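Local structure of SNF1-like protein kinase ssp2 (Schizosaccharomyces pombe, 2QRD) at residues A[76-81]-A[92-97]; A[29-34]-A[56-61]. The protein is probably the catalytic subunit of a fission yeast AMPK-type Ser/Thr kinase, its C-terminal KA1-like region assembling with the other subunits. All coordinates share one frame; numbering follows the deposited sequence.

Contact 1: A[76-81]-A[92-97]; sequences AYIELQ and LDVKSN
Glu79 and Lys95 face each other as a hydrogen-bonded pair of an antiparallel hairpin, bound by two backbone bonds, Glu79 N to Lys95 O and Lys95 N to Glu79 O, both 3.1 Å. Gln81 and Asp93 form a second such pair, and Asn97 N continues the ladder at Tyr77 O, 2.7 Å. Between the rungs, Leu80 CA makes a CH contact of 3.2 Å with Asp93 O.

Electrostatics add a salt bridge above the strands: Lys95 NZ meets Glu79 OE1 at 3.0 Å, from above the carboxylate plane. The extended Glu79 chain and the bent Lys95 chain run side by side. A water lies within bonding distance of both Glu79 O and Asp93 OD2, bridging the two strands, while Asp93 OD1 is bonded to His63 of the SPCC1919.03c protein chain.

Apolar contacts take the other face. Val94 fits between two neighbours, CG1 at 3.4 Å from Ile78 CG2 and CG2 at 3.4 Å from Leu80 CD1; Leu92 CD1 touches Leu80 CB. Helix 123-136 lies on this side.

The hairpin thus has two chemistries, a largely apolar face against a helix and a polar face whose paired charges would probably offset each other.

Contact 2: A[29-34]-A[56-61]; sequences AVYRAL and YTIKSR
Ile58 reaches from its strand into a pocket made by Val30, Tyr31 and Leu34 of the helix, and its CG1, CG2 and CD1 all make contacts. CD1 lies over one face of the Tyr31 ring, 4.1 Å from the centroid and 18° off the ring normal, a CH-pi contact displaced toward the rim. The same methyl meets Val30 CG1 at 3.9 Å. CG1, set anti to the carbonyl carbon (chi1 -58°), comes to 3.6 Å from Tyr31 OH, and CG2 approaches Leu34 CD1 at 3.9 Å. Val30 and Leu34 interdigitate with Ile58, pointing against it, and the tyrosine side chain comes in at a slant.

An alanine at Ile58 would probably leave a gap among Val30, Tyr31 and Leu34, and the tyrosine ring less firmly packed on that face.

The packing is looser toward Ser60, where Leu34 CD2 comes only to 4.3 Å from Ser60 CB. The Ser60 hydroxyl, buried beneath the helix, is held elsewhere by Ile78 O and Trp62 NE1. Tyr31 OH likewise finds its polar partner outside, in a hydrogen bond to Thr42 O; the ring also packs T-shaped with Phe41. Arg32 is exposed and points clear of the strand, while Thr57 and Lys59 point from the strand away from the helix.

Helix 29-34 and strand 57-61 run almost exactly parallel, 1° between their directions, with their axes 11.2 Å apart. Such a spacing leaves room for one layer of interlocked side chains. Alternate strand residues, Ile58 and Ser60, supply the sheet side of that layer, in the two-layer alpha+beta packing, helices on one face of an antiparallel sheet, consistent with a KA1-like adenylate-sensor domain.

How the contacts relate
Both segments of contact 2 precede those of contact 1 in the chain, yet the centres of the two contacts lie only about 9 Å apart. They meet within one antiparallel sheet, where strand 57-63 adjoins strand 74-84, itself the first arm of the hairpin completed by strand 89-101. A side-chain bond joins them directly, Gln81 OE1 with Thr57 OG1 at 2.6 Å, a probable hydrogen bond. Helices 23-37 and 123-136 touch each other through Ala33 and the residues Leu130 and Leu134. Contact 1 pairs two neighbouring central strands of the sheet, and contact 2 fastens a helix to it, within a domain that also touches the SPCC1919.03c protein chain.

Contact 1: A[76-81]-A[92-97]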
loop_
_atom_site.group_PDB
_atom_site.type_symbol
_atom_site.label_atom_id
_atom_site.label_comp_id
_atom_site.label_asym_id
_atom_site.label_seq_id
_atom_site.Cartn_x
_atom_site.Cartn_y
_atom_site.Cartn_z
ATOM N N ALA A 76 -2.636 22.158 -12.127
ATOM C CA ALA A 76 -3.295 21.645 -10.956
ATOM C C ALA A 76 -3.817 22.853 -10.186
ATOM O O ALA A 76 -3.095 23.812 -9.980
ATOM C CB ALA A 76 -2.317 20.875 -10.137
ATOM N N TYR A 77 -5.083 22.804 -9.782
ATOM C CA TYR A 77 -5.713 23.889 -9.029
ATOM C C TYR A 77 -5.940 23.525 -7.545
ATOM O O TYR A 77 -6.606 22.538 -7.204
ATOM C CB TYR A 77 -6.997 24.287 -9.720
ATOM C CG TYR A 77 -6.769 24.687 -11.160
ATOM C CD1 TYR A 77 -6.616 26.018 -11.498
ATOM C CD2 TYR A 77 -6.715 23.720 -12.202
ATOM C CE1 TYR A 77 -6.404 26.405 -12.820
ATOM C CE2 TYR A 77 -6.498 24.101 -13.535
ATOM C CZ TYR A 77 -6.336 25.457 -13.827
ATOM O OH TYR A 77 -6.144 25.918 -15.115
ATOM N N ILE A 78 -5.347 24.329 -6.675
ATOM C CA ILE A 78 -5.336 24.063 -5.245
ATOM C C ILE A 78 -5.868 25.336 -4.540
ATOM O O ILE A 78 -5.366 26.448 -4.749
ATOM C CB ILE A 78 -3.888 23.657 -4.770
ATOM C CG1 ILE A 78 -3.419 22.364 -5.458
ATOM C CG2 ILE A 78 -3.789 23.522 -3.230
ATOM C CD1 ILE A 78 -1.944 21.981 -5.248
ATOM N N GLU A 79 -6.904 25.183 -3.738
ATOM C CA GLU A 79 -7.413 26.303 -2.949
ATOM C C GLU A 79 -7.005 26.172 -1.481
ATOM O O GLU A 79 -7.151 25.114 -0.869
ATOM C CB GLU A 79 -8.918 26.370 -3.080
ATOM C CG GLU A 79 -9.561 27.469 -2.281
ATOM C CD GLU A 79 -11.081 27.366 -2.278
ATOM O OE1 GLU A 79 -11.651 26.842 -3.275
ATOM O OE2 GLU A 79 -11.702 27.807 -1.273
ATOM N N LEU A 80 -6.478 27.255 -0.923
ATOM C CA LEU A 80 -6.032 27.273 0.468
ATOM C C LEU A 80 -7.013 28.065 1.281
ATOM O O LEU A 80 -7.542 29.044 0.808
ATOM C CB LEU A 80 -4.660 27.906 0.614
ATOM C CG LEU A 80 -3.433 27.459 -0.198
ATOM C CD1 LEU A 80 -3.053 26.038 0.085
ATOM C CD2 LEU A 80 -3.560 27.711 -1.682
ATOM N N GLN A 81 -7.256 27.629 2.504
ATOM C CA GLN A 81 -8.175 28.329 3.388
ATOM C C GLN A 81 -7.633 28.357 4.815
ATOM O O GLN A 81 -7.447 27.313 5.423
ATOM C CB GLN A 81 -9.549 27.662 3.359
ATOM C CG GLN A 81 -10.604 28.312 4.251
ATOM C CD GLN A 81 -10.951 29.714 3.827
ATOM O OE1 GLN A 81 -11.570 29.927 2.791
ATOM N NE2 GLN A 81 -10.567 30.683 4.641
ATOM N N LEU A 92 -4.294 25.613 8.091
ATOM C CA LEU A 92 -4.305 25.888 6.673
ATOM C C LEU A 92 -4.935 24.678 5.972
ATOM O O LEU A 92 -4.334 23.610 5.874
ATOM C CB LEU A 92 -2.894 26.179 6.169
ATOM C CG LEU A 92 -2.707 26.575 4.694
ATOM C CD1 LEU A 92 -3.410 27.934 4.395
ATOM C CD2 LEU A 92 -1.198 26.615 4.399
ATOM N N ASP A 93 -6.176 24.842 5.537
ATOM C CA ASP A 93 -6.876 23.817 4.788
ATOM C C ASP A 93 -6.451 23.920 3.294
ATOM O O ASP A 93 -6.280 25.018 2.753
ATOM C CB ASP A 93 -8.397 23.931 5.026
ATOM C CG ASP A 93 -9.221 22.923 4.198
ATOM O OD1 ASP A 93 -9.155 21.681 4.466
ATOM O OD2 ASP A 93 -9.946 23.388 3.279
ATOM N N VAL A 94 -6.227 22.766 2.656
ATOM C CA VAL A 94 -5.641 22.698 1.313
ATOM C C VAL A 94 -6.420 21.622 0.562
ATOM O O VAL A 94 -6.446 20.442 0.985
ATOM C CB VAL A 94 -4.121 22.301 1.326
ATOM C CG1 VAL A 94 -3.581 22.178 -0.105
ATOM C CG2 VAL A 94 -3.263 23.288 2.149
ATOM N N LYS A 95 -7.066 22.028 -0.532
ATOM C CA LYS A 95 -7.933 21.137 -1.269
ATOM C C LYS A 95 -7.730 21.143 -2.781
ATOM O O LYS A 95 -7.411 22.164 -3.398
ATOM C CB LYS A 95 -9.399 21.435 -0.956
ATOM C CG LYS A 95 -9.945 22.669 -1.631
ATOM C CD LYS A 95 -11.448 22.626 -1.759
ATOM C CE LYS A 95 -11.986 24.053 -1.594
ATOM N NZ LYS A 95 -13.157 24.377 -2.446
ATOM N N SER A 96 -7.948 19.980 -3.380
ATOM C CA SER A 96 -7.795 19.869 -4.817
ATOM C C SER A 96 -9.048 20.369 -5.526
ATOM O O SER A 96 -10.167 19.953 -5.196
ATOM C CB SER A 96 -7.465 18.435 -5.216
ATOM O OG SER A 96 -7.257 18.363 -6.618
ATOM N N ASN A 97 -8.847 21.274 -6.494
ATOM C CA ASN A 97 -9.892 21.645 -7.449
ATOM C C ASN A 97 -9.689 21.019 -8.830
ATOM O O ASN A 97 -10.333 21.409 -9.798
ATOM C CB ASN A 97 -10.050 23.176 -7.524
ATOM C CG ASN A 97 -10.837 23.752 -6.334
ATOM O OD1 ASN A 97 -10.519 24.811 -5.796
ATOM N ND2 ASN A 97 -11.879 23.047 -5.938
HETATM O O HOH W 1 -5.078 19.648 -7.539
HETATM O O HOH W 2 -9.235 24.848 1.134
#

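Contact 2: A[29-34]-A[56-61]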
loop_
_atom_site.group_PDB
_atom_site.type_symbol
_atom_site.label_atom_id
_atom_site.label_comp_id
_atom_site.label_asym_id
_atom_site.label_seq_id
_atom_site.Cartn_x
_atom_site.Cartn_y
_atom_site.Cartn_z
ATOM N N ALA A 29 3.465 34.186 4.973
ATOM C CA ALA A 29 4.323 32.984 4.881
ATOM C C ALA A 29 3.819 31.979 3.845
ATOM O O ALA A 29 4.603 31.395 3.103
ATOM C CB ALA A 29 4.462 32.315 6.246
ATOM N N VAL A 30 2.502 31.809 3.791
ATOM C CA VAL A 30 1.845 30.992 2.776
ATOM C C VAL A 30 2.114 31.509 1.353
ATOM O O VAL A 30 2.423 30.710 0.447
ATOM C CB VAL A 30 0.317 30.877 3.024
ATOM C CG1 VAL A 30 -0.345 30.131 1.895
ATOM C CG2 VAL A 30 0.037 30.205 4.347
ATOM N N TYR A 31 2.016 32.824 1.155
ATOM C CA TYR A 31 2.256 33.426 -0.164
ATOM C C TYR A 31 3.709 33.310 -0.559
ATOM O O TYR A 31 4.039 33.098 -1.722
ATOM C CB TYR A 31 1.851 34.898 -0.178
ATOM C CG TYR A 31 0.411 35.155 -0.570
ATOM C CD1 TYR A 31 -0.458 35.801 0.299
ATOM C CD2 TYR A 31 -0.085 34.760 -1.817
ATOM C CE1 TYR A 31 -1.793 36.067 -0.070
ATOM C CE2 TYR A 31 -1.427 35.006 -2.184
ATOM C CZ TYR A 31 -2.263 35.672 -1.308
ATOM O OH TYR A 31 -3.579 35.917 -1.644
ATOM N N ARG A 32 4.584 33.448 0.422
ATOM C CA ARG A 32 6.009 33.310 0.176
ATOM C C ARG A 32 6.375 31.875 -0.215
ATOM O O ARG A 32 7.116 31.665 -1.171
ATOM C CB ARG A 32 6.828 33.834 1.366
ATOM C CG ARG A 32 6.947 35.345 1.368
ATOM C CD ARG A 32 7.731 35.874 2.563
ATOM N NE ARG A 32 8.117 37.282 2.378
ATOM C CZ ARG A 32 8.379 38.139 3.364
ATOM N NH1 ARG A 32 8.271 37.739 4.629
ATOM N NH2 ARG A 32 8.725 39.402 3.089
ATOM N N ALA A 33 5.833 30.908 0.516
ATOM C CA ALA A 33 5.957 29.481 0.189
ATOM C C ALA A 33 5.391 29.094 -1.212
ATOM O O ALA A 33 6.023 28.327 -1.939
ATOM C CB ALA A 33 5.269 28.672 1.251
ATOM N N LEU A 34 4.202 29.604 -1.565
ATOM C CA LEU A 34 3.618 29.422 -2.899
ATOM C C LEU A 34 4.546 29.952 -3.989
ATOM O O LEU A 34 4.742 29.305 -5.012
ATOM C CB LEU A 34 2.246 30.101 -3.000
ATOM C CG LEU A 34 1.068 29.491 -2.211
ATOM C CD1 LEU A 34 -0.146 30.434 -2.277
ATOM C CD2 LEU A 34 0.676 28.119 -2.720
ATOM N N TYR A 56 -8.204 35.391 3.175
ATOM C CA TYR A 56 -7.690 34.095 3.681
ATOM C C TYR A 56 -8.066 32.877 2.821
ATOM O O TYR A 56 -7.701 31.770 3.134
ATOM C CB TYR A 56 -8.085 33.876 5.145
ATOM C CG TYR A 56 -7.485 34.905 6.069
ATOM C CD1 TYR A 56 -8.264 35.902 6.621
ATOM C CD2 TYR A 56 -6.121 34.901 6.363
ATOM C CE1 TYR A 56 -7.711 36.870 7.441
ATOM C CE2 TYR A 56 -5.546 35.875 7.204
ATOM C CZ TYR A 56 -6.350 36.844 7.748
ATOM O OH TYR A 56 -5.812 37.812 8.589
ATOM N N THR A 57 -8.809 33.117 1.743
ATOM C CA THR A 57 -9.081 32.141 0.683
ATOM C C THR A 57 -8.170 32.484 -0.510
ATOM O O THR A 57 -8.299 33.567 -1.129
ATOM C CB THR A 57 -10.564 32.223 0.246
ATOM O OG1 THR A 57 -11.400 32.104 1.396
ATOM C CG2 THR A 57 -10.929 31.131 -0.755
ATOM N N ILE A 58 -7.227 31.581 -0.789
ATOM C CA ILE A 58 -6.275 31.737 -1.896
ATOM C C ILE A 58 -6.553 30.623 -2.925
ATOM O O ILE A 58 -6.593 29.436 -2.555
ATOM C CB ILE A 58 -4.783 31.616 -1.414
ATOM C CG1 ILE A 58 -4.470 32.659 -0.329
ATOM C CG2 ILE A 58 -3.793 31.666 -2.600
ATOM C CD1 ILE A 58 -3.230 32.323 0.567
ATOM N N LYS A 59 -6.729 31.003 -4.197
ATOM C CA LYS A 59 -6.744 30.009 -5.267
ATOM C C LYS A 59 -5.386 29.971 -5.963
ATOM O O LYS A 59 -4.847 30.996 -6.350
ATOM C CB LYS A 59 -7.908 30.222 -6.248
ATOM C CG LYS A 59 -9.278 30.036 -5.596
ATOM C CD LYS A 59 -10.311 29.556 -6.552
ATOM C CE LYS A 59 -11.726 29.754 -5.961
ATOM N NZ LYS A 59 -12.755 28.783 -6.507
ATOM N N SER A 60 -4.823 28.790 -6.106
ATOM C CA SER A 60 -3.486 28.701 -6.671
ATOM C C SER A 60 -3.487 27.793 -7.899
ATOM O O SER A 60 -4.268 26.831 -7.990
ATOM C CB SER A 60 -2.468 28.215 -5.622
ATOM O OG SER A 60 -2.771 26.894 -5.212
ATOM N N ARG A 61 -2.640 28.131 -8.855
ATOM C CA ARG A 61 -2.416 27.291 -10.016
ATOM C C ARG A 61 -0.950 26.855 -10.047
ATOM O O ARG A 61 -0.043 27.671 -9.838
ATOM C CB ARG A 61 -2.800 28.032 -11.293
ATOM C CG ARG A 61 -2.973 27.122 -12.467
ATOM C CD ARG A 61 -3.314 27.913 -13.695
ATOM N NE ARG A 61 -2.322 28.955 -13.920
ATOM C CZ ARG A 61 -2.514 30.011 -14.690
ATOM N NH1 ARG A 61 -3.675 30.144 -15.318
ATOM N NH2 ARG A 61 -1.549 30.928 -14.826
#